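Local structure of D-lactate dehydrogenase (Fermentative) (Pseudomonas aeruginosa, 6ABJ) at residues His119-His124 / His311-Thr316; Ile129-Arg134 / Asn305-Ala310; Leu219-Thr224 / Gly251-Ala256. The protein probably reduces pyruvate to D-lactate with NADH during fermentation, as a tetrameric member of the D-isomer specific 2-hydroxyacid dehydrogenases. One frame throughout, in Å; residues are numbered along the deposited sequence.

All three contacts belong to the NAD-binding half of the subunit. Contacts 1 and 2 share helix 118-134: its N-terminal part meets the loop 311-316 and its C-terminal part meets strand 306-308, an outermost strand of the parallel sheet. Their centres lie about 14 Å apart, and the hydrogen bond between His124 NE2 and Thr309 OG1 joins them directly. Contact 3 lies between their partner segments in sequence; its centre is about 17 Å from that of contact 1 and about 18 Å from that of contact 2, and it joins loops following strands 216-219 and 243-247. Contact 1 holds an NADH-binding residue and contact 3 lies near others, while contacts 1 and 2 also meet the second subunit.

Contact 1 of 3, residues His119-His124 / His311-Thr316; sequences HAVAEH and HQAFLT
A buried, mainly apolar contact without a direct hydrogen bond packs helix 118-134 on the loop joining strand 306-308 to helix 317-335, with Ala313 at its middle. The imidazole of His124 lies flat against the loop: Ala313 CA stands 3.9 Å from the ring centroid, 24° off the normal, a CH-pi contact over one face, while the carbonyl carbon of Gln312 sits farther above the centre of that face. CG of His124, anti to its backbone N (chi1 -169°), is set 3.6 Å from Ala313 CA. The Gln312 side chain crosses that of His124 at about a right angle, its NE2 4.0 Å from His124 CE1. Thr309 OG1 holds His124 NE2 by a hydrogen bond and so helps to fix the rotation of the ring. One turn back, Val121 CG1 rests 3.8 Å from Ala313 CB, and its CG2 reaches the Phe314 backbone and CB. Val121 CA makes a bent CA-H...O contact with Ala313 O, 3.5 Å from CA to O. Two acceptors, Ala120 O and Ala313 O, come within 3.1 Å of each other; Arg134 of the second subunit donates NH1 to the first and NH2 to the second, which probably offsets their repulsion. Ala120 CB lies 3.7 Å from Thr316 OG1, which caps helix 317-335 at Ala319 N and also bonds Asp157 of the second subunit. A type I turn from Gln312 to Leu315 shapes the loop, and the carboxylate of Asp274 takes hydrogen bonds from the backbone N of both Gln312 and Ala313. With Phe314 and Asp274 both NADH-binding residues, and Ile171, another, beside Val121, the contact probably forms part of the wall of the NADH site of this dehydrogenase family.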
loop_
_atom_site.group_PDB
_atom_site.type_symbol
_atom_site.label_atom_id
_atom_site.label_comp_id
_atom_site.label_asym_id
_atom_site.label_seq_id
_atom_site.Cartn_x
_atom_site.Cartn_y
_atom_site.Cartn_z
ATOM N N HIS B 119 18.494 24.481 4.007
ATOM C CA HIS B 119 18.948 23.092 3.915
ATOM C C HIS B 119 17.812 22.077 3.987
ATOM O O HIS B 119 17.799 21.118 3.219
ATOM C CB HIS B 119 20.000 22.774 4.953
ATOM C CG HIS B 119 21.284 23.456 4.678
ATOM N ND1 HIS B 119 22.149 23.032 3.699
ATOM C CD2 HIS B 119 21.838 24.578 5.218
ATOM C CE1 HIS B 119 23.191 23.851 3.651
ATOM N NE2 HIS B 119 23.023 24.791 4.564
ATOM N N ALA B 120 16.883 22.270 4.903
ATOM C CA ALA B 120 15.768 21.334 5.027
ATOM C C ALA B 120 14.997 21.244 3.723
ATOM O O ALA B 120 14.689 20.122 3.242
ATOM C CB ALA B 120 14.846 21.715 6.158
ATOM N N VAL B 121 14.665 22.401 3.145
ATOM C CA VAL B 121 13.854 22.457 1.946
ATOM C C VAL B 121 14.602 21.931 0.713
ATOM O O VAL B 121 14.063 21.140 -0.064
ATOM C CB VAL B 121 13.234 23.869 1.710
ATOM C CG1 VAL B 121 12.376 23.881 0.442
ATOM C CG2 VAL B 121 12.346 24.244 2.896
ATOM N N ALA B 122 15.864 22.297 0.549
ATOM C CA ALA B 122 16.608 21.853 -0.616
ATOM C C ALA B 122 16.885 20.308 -0.531
ATOM O O ALA B 122 16.862 19.626 -1.537
ATOM C CB ALA B 122 17.916 22.621 -0.723
ATOM N N GLU B 123 17.147 19.818 0.669
ATOM C CA GLU B 123 17.328 18.410 0.902
ATOM C C GLU B 123 16.067 17.612 0.507
ATOM O O GLU B 123 16.162 16.534 -0.101
ATOM C CB GLU B 123 17.810 18.143 2.307
ATOM C CG GLU B 123 19.267 18.572 2.513
ATOM C CD GLU B 123 19.733 18.402 3.950
ATOM O OE1 GLU B 123 19.079 17.682 4.702
ATOM O OE2 GLU B 123 20.785 19.026 4.308
ATOM N N HIS B 124 14.912 18.155 0.835
ATOM C CA HIS B 124 13.674 17.508 0.538
ATOM C C HIS B 124 13.453 17.445 -0.981
ATOM O O HIS B 124 13.031 16.421 -1.488
ATOM C CB HIS B 124 12.534 18.234 1.170
ATOM C CG HIS B 124 11.246 17.458 1.100
ATOM N ND1 HIS B 124 10.957 16.450 1.974
ATOM C CD2 HIS B 124 10.159 17.590 0.318
ATOM C CE1 HIS B 124 9.755 15.949 1.710
ATOM N NE2 HIS B 124 9.241 16.639 0.713
ATOM N N HIS B 311 3.412 19.562 1.918
ATOM C CA HIS B 311 4.228 20.686 2.387
ATOM C C HIS B 311 5.086 20.329 3.595
ATOM O O HIS B 311 4.926 20.858 4.728
ATOM C CB HIS B 311 3.388 21.920 2.648
ATOM C CG HIS B 311 4.191 23.186 2.581
ATOM N ND1 HIS B 311 3.665 24.363 2.116
ATOM C CD2 HIS B 311 5.510 23.418 2.802
ATOM C CE1 HIS B 311 4.628 25.275 2.046
ATOM N NE2 HIS B 311 5.756 24.733 2.474
ATOM N N GLN B 312 5.927 19.328 3.340
ATOM C CA GLN B 312 6.749 18.620 4.283
ATOM C C GLN B 312 8.203 19.049 4.212
ATOM O O GLN B 312 9.038 18.608 5.007
ATOM C CB GLN B 312 6.614 17.104 3.914
ATOM C CG GLN B 312 7.053 16.142 4.942
ATOM C CD GLN B 312 7.105 14.712 4.477
ATOM O OE1 GLN B 312 6.170 14.213 3.844
ATOM N NE2 GLN B 312 8.167 14.034 4.842
ATOM N N ALA B 313 8.532 19.927 3.329
ATOM C CA ALA B 313 9.937 20.248 3.032
ATOM C C ALA B 313 10.689 20.918 4.171
ATOM O O ALA B 313 11.882 20.716 4.288
ATOM C CB ALA B 313 10.057 21.122 1.781
ATOM N N PHE B 314 9.958 21.628 5.040
ATOM C CA PHE B 314 10.583 22.163 6.269
ATOM C C PHE B 314 10.426 21.294 7.489
ATOM O O PHE B 314 10.829 21.692 8.591
ATOM C CB PHE B 314 10.094 23.598 6.553
ATOM C CG PHE B 314 8.620 23.715 6.839
ATOM C CD1 PHE B 314 8.131 23.415 8.094
ATOM C CD2 PHE B 314 7.753 24.178 5.876
ATOM C CE1 PHE B 314 6.803 23.517 8.374
ATOM C CE2 PHE B 314 6.418 24.348 6.163
ATOM C CZ PHE B 314 5.950 24.017 7.415
ATOM N N LEU B 315 9.921 20.057 7.295
ATOM C CA LEU B 315 9.632 19.167 8.399
ATOM C C LEU B 315 10.857 18.361 8.799
ATOM O O LEU B 315 10.909 17.111 8.628
ATOM C CB LEU B 315 8.428 18.237 8.101
ATOM C CG LEU B 315 7.711 17.634 9.320
ATOM C CD1 LEU B 315 6.823 18.667 10.034
ATOM C CD2 LEU B 315 6.904 16.407 8.985
ATOM N N THR B 316 11.855 19.057 9.351
ATOM C CA THR B 316 12.963 18.451 10.066
ATOM C C THR B 316 13.061 19.019 11.484
ATOM O O THR B 316 12.552 20.108 11.742
ATOM C CB THR B 316 14.301 18.692 9.415
ATOM O OG1 THR B 316 14.630 20.091 9.443
ATOM C CG2 THR B 316 14.311 18.216 7.937
#

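Contact 2 of 3, residues Ile129-Arg134 / Asn305-Ala310; sequences ILTLNR and NVVVTA
The peptide group linking Asn305 to Val306 turns one face to Leu132, whose CD2 stands over that face, nearest the carbonyl, 3.5 Å from Asn305 O. The methyl lies above the peptide plane rather than at its edge. The carboxamide of Asn305 leads away from the helix, and its ND2 is hydrogen-bonded to Gly269 O. The contact lays the C-terminal part of helix 118-134 over strand 306-308, an outermost strand of the parallel Rossmann-type sheet. The short helix and strand segments approach to 9.0 Å between axes and run roughly antiparallel, with 151° between their directions. No hydrogen bond crosses; the packing is apolar and depends on few atoms. Val307 directs its CB at the helix and Leu132 slides past it in the opposite sense. The CD2 methyl of Leu132 comes to 3.7 Å from Val307 CG2. Thr131 adds a looser touch from the neighbouring position, CG2 to Val307 CG2 at 4.3 Å, while its OG1 is bonded to ND1 of His137 in the next helix. That histidine also packs on Val307, so the valine is covered by two successive helices. Leu132 in turn touches Met244 and Ile246 of strand 243-247, which extends the helix packing inward across the sheet. Strand 306-308 is joined to its neighbour through backbone bonds of Val307 with Leu271 and Leu273. The assembly also reaches the strand, where Val308 O accepts a bond from Thr143 OG1 of the second subunit. The branch point of Leu132 is close too: CG, anti to the carbonyl carbon (chi1 -75°), lies 4.2 Å from Val307 CG2.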
loop_
_atom_site.group_PDB
_atom_site.type_symbol
_atom_site.label_atom_id
_atom_site.label_comp_id
_atom_site.label_asym_id
_atom_site.label_seq_id
_atom_site.Cartn_x
_atom_site.Cartn_y
_atom_site.Cartn_z
ATOM N N ILE B 129 13.655 14.038 -5.910
ATOM C CA ILE B 129 14.344 13.652 -7.164
ATOM C C ILE B 129 14.777 12.186 -7.132
ATOM O O ILE B 129 14.526 11.416 -8.084
ATOM C CB ILE B 129 15.607 14.551 -7.388
ATOM C CG1 ILE B 129 15.130 15.934 -7.780
ATOM C CG2 ILE B 129 16.484 13.980 -8.491
ATOM C CD1 ILE B 129 16.152 17.002 -7.858
ATOM N N LEU B 130 15.393 11.772 -6.032
ATOM C CA LEU B 130 15.946 10.430 -5.982
ATOM C C LEU B 130 14.881 9.387 -5.863
ATOM O O LEU B 130 14.972 8.353 -6.486
ATOM C CB LEU B 130 16.937 10.298 -4.826
ATOM C CG LEU B 130 18.319 10.869 -5.223
ATOM C CD1 LEU B 130 19.079 11.153 -3.984
ATOM C CD2 LEU B 130 19.045 9.933 -6.201
ATOM N N THR B 131 13.810 9.670 -5.102
ATOM C CA THR B 131 12.761 8.709 -5.006
ATOM C C THR B 131 12.082 8.501 -6.382
ATOM O O THR B 131 11.718 7.379 -6.737
ATOM C CB THR B 131 11.727 8.971 -3.859
ATOM O OG1 THR B 131 10.868 7.818 -3.778
ATOM C CG2 THR B 131 10.840 10.069 -4.125
ATOM N N LEU B 132 11.847 9.582 -7.096
ATOM C CA LEU B 132 11.238 9.472 -8.392
ATOM C C LEU B 132 12.163 8.731 -9.391
ATOM O O LEU B 132 11.725 7.864 -10.135
ATOM C CB LEU B 132 10.920 10.855 -8.951
ATOM C CG LEU B 132 9.697 11.586 -8.341
ATOM C CD1 LEU B 132 9.750 13.073 -8.630
ATOM C CD2 LEU B 132 8.440 10.932 -8.944
ATOM N N ASN B 133 13.442 9.100 -9.361
ATOM C CA ASN B 133 14.414 8.583 -10.314
ATOM C C ASN B 133 14.524 7.047 -10.122
ATOM O O ASN B 133 14.371 6.265 -11.074
ATOM C CB ASN B 133 15.727 9.260 -10.023
ATOM C CG ASN B 133 16.856 8.822 -10.929
ATOM O OD1 ASN B 133 16.876 7.684 -11.438
ATOM N ND2 ASN B 133 17.858 9.678 -11.043
ATOM N N ARG B 134 14.746 6.637 -8.879
ATOM C CA ARG B 134 15.006 5.259 -8.572
ATOM C C ARG B 134 13.674 4.497 -8.184
ATOM O O ARG B 134 13.701 3.312 -7.802
ATOM C CB ARG B 134 16.090 5.085 -7.521
ATOM C CG ARG B 134 17.377 5.897 -7.794
ATOM C CD ARG B 134 17.955 5.588 -9.171
ATOM N NE ARG B 134 18.491 4.278 -9.157
ATOM C CZ ARG B 134 19.767 3.945 -8.938
ATOM N NH1 ARG B 134 20.727 4.832 -8.875
ATOM N NH2 ARG B 134 20.082 2.689 -8.890
ATOM N N ASN B 305 4.510 7.974 -11.596
ATOM C CA ASN B 305 5.691 8.796 -11.718
ATOM C C ASN B 305 5.453 10.196 -11.162
ATOM O O ASN B 305 6.126 11.140 -11.517
ATOM C CB ASN B 305 6.103 8.876 -13.197
ATOM C CG ASN B 305 4.943 9.324 -14.148
ATOM O OD1 ASN B 305 3.767 9.163 -13.853
ATOM N ND2 ASN B 305 5.319 9.861 -15.308
ATOM N N VAL B 306 4.530 10.252 -10.220
ATOM C CA VAL B 306 4.272 11.454 -9.392
ATOM C C VAL B 306 4.350 11.134 -7.917
ATOM O O VAL B 306 3.806 10.140 -7.485
ATOM C CB VAL B 306 2.881 12.020 -9.677
ATOM C CG1 VAL B 306 2.535 13.163 -8.752
ATOM C CG2 VAL B 306 2.777 12.428 -11.126
ATOM N N VAL B 307 5.071 11.981 -7.157
ATOM C CA VAL B 307 5.108 11.893 -5.687
ATOM C C VAL B 307 4.760 13.270 -5.151
ATOM O O VAL B 307 5.368 14.249 -5.569
ATOM C CB VAL B 307 6.545 11.501 -5.196
ATOM C CG1 VAL B 307 6.623 11.602 -3.692
ATOM C CG2 VAL B 307 6.862 10.052 -5.662
ATOM N N VAL B 308 3.816 13.272 -4.231
ATOM C CA VAL B 308 3.333 14.494 -3.574
ATOM C C VAL B 308 3.547 14.310 -2.097
ATOM O O VAL B 308 3.160 13.301 -1.534
ATOM C CB VAL B 308 1.853 14.733 -3.809
ATOM C CG1 VAL B 308 1.370 15.982 -3.000
ATOM C CG2 VAL B 308 1.586 14.866 -5.283
ATOM N N THR B 309 4.275 15.288 -1.487
ATOM C CA THR B 309 4.366 15.414 -0.068
ATOM C C THR B 309 3.612 16.688 0.351
ATOM O O THR B 309 3.535 17.632 -0.424
ATOM C CB THR B 309 5.860 15.406 0.425
ATOM O OG1 THR B 309 6.623 16.360 -0.271
ATOM C CG2 THR B 309 6.515 13.993 0.165
ATOM N N ALA B 310 3.050 16.653 1.562
ATOM C CA ALA B 310 2.031 17.616 1.951
ATOM C C ALA B 310 2.640 18.812 2.688
ATOM O O ALA B 310 2.494 18.988 3.918
ATOM C CB ALA B 310 0.894 16.937 2.713
#

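Contact 3 of 3, residues Leu219-Thr224 / Gly251-Ala256; sequences LHCPLT and GALVNA
Apolar packing centres on Leu253, set among Leu219, Cys221 and Leu223. Leu253 and Leu219 slide past each other in opposite directions, Leu253 CD1 lying 4.0 Å from Leu219 CB and Leu219 CD1 resting near Leu253 CB. Leu253 CD2 is also 4.2 Å from CD1 of Leu223. Leu223 has CG anti to the backbone N (chi1 170°); its CD2 meets Ala252 CB at 3.8 Å.

Sulfur and carbonyl contacts form a second group. Cys221 SG lies 3.9 Å from Leu253 CD2, and the forked end of Leu253 also bears on the Cys221 carbonyl, CD1 to O at 3.4 Å. The first segment leaves the end of strand 216-219 and the second comes a few residues after the adjacent parallel strand 243-247, both on the C-terminal side of the sheet, where a Rossmann fold binds its dinucleotide; Cys221 also packs on Ile166 of strand 162-166, next in the sheet.

No hydrogen bond crosses between the segments; those at hand lie within 251-254 or run to residues outside. A short 3-10 turn, 251-253, is closed by Val254 N to Gly251 O at 3.3 Å, while the backbone of Ala252 bonds to His229 and that of Leu253 to Ile231. Pro222 O and Thr224 N both bond Thr227 OG1, which ties the Pro222-Thr224 part of the loop.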
loop_
_atom_site.group_PDB
_atom_site.type_symbol
_atom_site.label_atom_id
_atom_site.label_comp_id
_atom_site.label_asym_id
_atom_site.label_seq_id
_atom_site.Cartn_x
_atom_site.Cartn_y
_atom_site.Cartn_z
ATOM N N LEU B 219 11.829 24.351 -9.132
ATOM C CA LEU B 219 11.349 25.702 -8.901
ATOM C C LEU B 219 11.709 26.189 -7.494
ATOM O O LEU B 219 11.358 25.564 -6.475
ATOM C CB LEU B 219 9.851 25.773 -9.097
ATOM C CG LEU B 219 9.346 25.217 -10.397
ATOM C CD1 LEU B 219 7.829 25.139 -10.503
ATOM C CD2 LEU B 219 9.843 26.080 -11.539
ATOM N N HIS B 220 12.388 27.336 -7.456
ATOM C CA HIS B 220 12.676 27.999 -6.205
ATOM C C HIS B 220 12.518 29.528 -6.259
ATOM O O HIS B 220 13.109 30.219 -5.448
ATOM C CB HIS B 220 14.087 27.682 -5.798
ATOM C CG HIS B 220 14.349 26.217 -5.704
ATOM N ND1 HIS B 220 14.075 25.471 -4.572
ATOM C CD2 HIS B 220 14.835 25.359 -6.625
ATOM C CE1 HIS B 220 14.398 24.217 -4.804
ATOM N NE2 HIS B 220 14.879 24.134 -6.036
ATOM N N CYS B 221 11.717 30.038 -7.178
ATOM C CA CYS B 221 11.519 31.474 -7.256
ATOM C C CYS B 221 10.314 31.877 -6.398
ATOM O O CYS B 221 9.358 31.078 -6.244
ATOM C CB CYS B 221 11.315 31.883 -8.697
ATOM S SG CYS B 221 9.998 30.903 -9.503
ATOM N N PRO B 222 10.335 33.125 -5.847
ATOM C CA PRO B 222 9.165 33.683 -5.190
ATOM C C PRO B 222 7.943 33.722 -6.076
ATOM O O PRO B 222 8.031 33.858 -7.330
ATOM C CB PRO B 222 9.620 35.138 -4.833
ATOM C CG PRO B 222 11.103 34.995 -4.631
ATOM C CD PRO B 222 11.498 34.039 -5.751
ATOM N N LEU B 223 6.775 33.588 -5.448
ATOM C CA LEU B 223 5.524 33.746 -6.181
ATOM C C LEU B 223 5.148 35.248 -6.279
ATOM O O LEU B 223 5.046 35.911 -5.261
ATOM C CB LEU B 223 4.368 32.961 -5.508
ATOM C CG LEU B 223 2.961 33.251 -6.059
ATOM C CD1 LEU B 223 2.809 32.777 -7.486
ATOM C CD2 LEU B 223 1.863 32.650 -5.162
ATOM N N THR B 224 4.887 35.727 -7.482
ATOM C CA THR B 224 4.509 37.126 -7.733
ATOM C C THR B 224 3.591 37.079 -8.925
ATOM O O THR B 224 3.362 36.002 -9.496
ATOM C CB THR B 224 5.711 37.990 -8.101
ATOM O OG1 THR B 224 6.218 37.565 -9.375
ATOM C CG2 THR B 224 6.793 37.881 -7.035
ATOM N N GLY B 251 2.648 26.600 -4.576
ATOM C CA GLY B 251 1.707 25.891 -5.435
ATOM C C GLY B 251 1.377 26.602 -6.696
ATOM O O GLY B 251 1.355 26.011 -7.789
ATOM N N ALA B 252 1.199 27.914 -6.577
ATOM C CA ALA B 252 0.705 28.690 -7.716
ATOM C C ALA B 252 1.769 28.921 -8.782
ATOM O O ALA B 252 1.483 29.556 -9.785
ATOM C CB ALA B 252 0.091 30.045 -7.230
ATOM N N LEU B 253 3.009 28.472 -8.561
ATOM C CA LEU B 253 4.062 28.565 -9.626
ATOM C C LEU B 253 3.724 27.718 -10.811
ATOM O O LEU B 253 4.240 27.898 -11.912
ATOM C CB LEU B 253 5.445 28.192 -9.079
ATOM C CG LEU B 253 6.063 29.089 -8.028
ATOM C CD1 LEU B 253 7.405 28.576 -7.536
ATOM C CD2 LEU B 253 6.245 30.551 -8.499
ATOM N N VAL B 254 2.814 26.758 -10.613
ATOM C CA VAL B 254 2.495 25.838 -11.654
ATOM C C VAL B 254 0.974 25.769 -11.876
ATOM O O VAL B 254 0.197 25.982 -10.951
ATOM C CB VAL B 254 3.098 24.462 -11.246
ATOM C CG1 VAL B 254 2.108 23.650 -10.468
ATOM C CG2 VAL B 254 3.484 23.716 -12.476
ATOM N N ASN B 255 0.579 25.501 -13.100
ATOM C CA ASN B 255 -0.791 25.254 -13.422
ATOM C C ASN B 255 -0.995 23.761 -13.427
ATOM O O ASN B 255 -0.806 23.094 -14.425
ATOM C CB ASN B 255 -1.180 25.837 -14.797
ATOM C CG ASN B 255 -2.668 25.771 -15.060
ATOM O OD1 ASN B 255 -3.456 25.293 -14.226
ATOM N ND2 ASN B 255 -3.063 26.179 -16.256
ATOM N N ALA B 256 -1.442 23.268 -12.292
ATOM C CA ALA B 256 -1.518 21.822 -12.072
ATOM C C ALA B 256 -2.345 21.122 -13.094
ATOM O O ALA B 256 -2.024 20.026 -13.569
ATOM C CB ALA B 256 -2.052 21.557 -10.678
#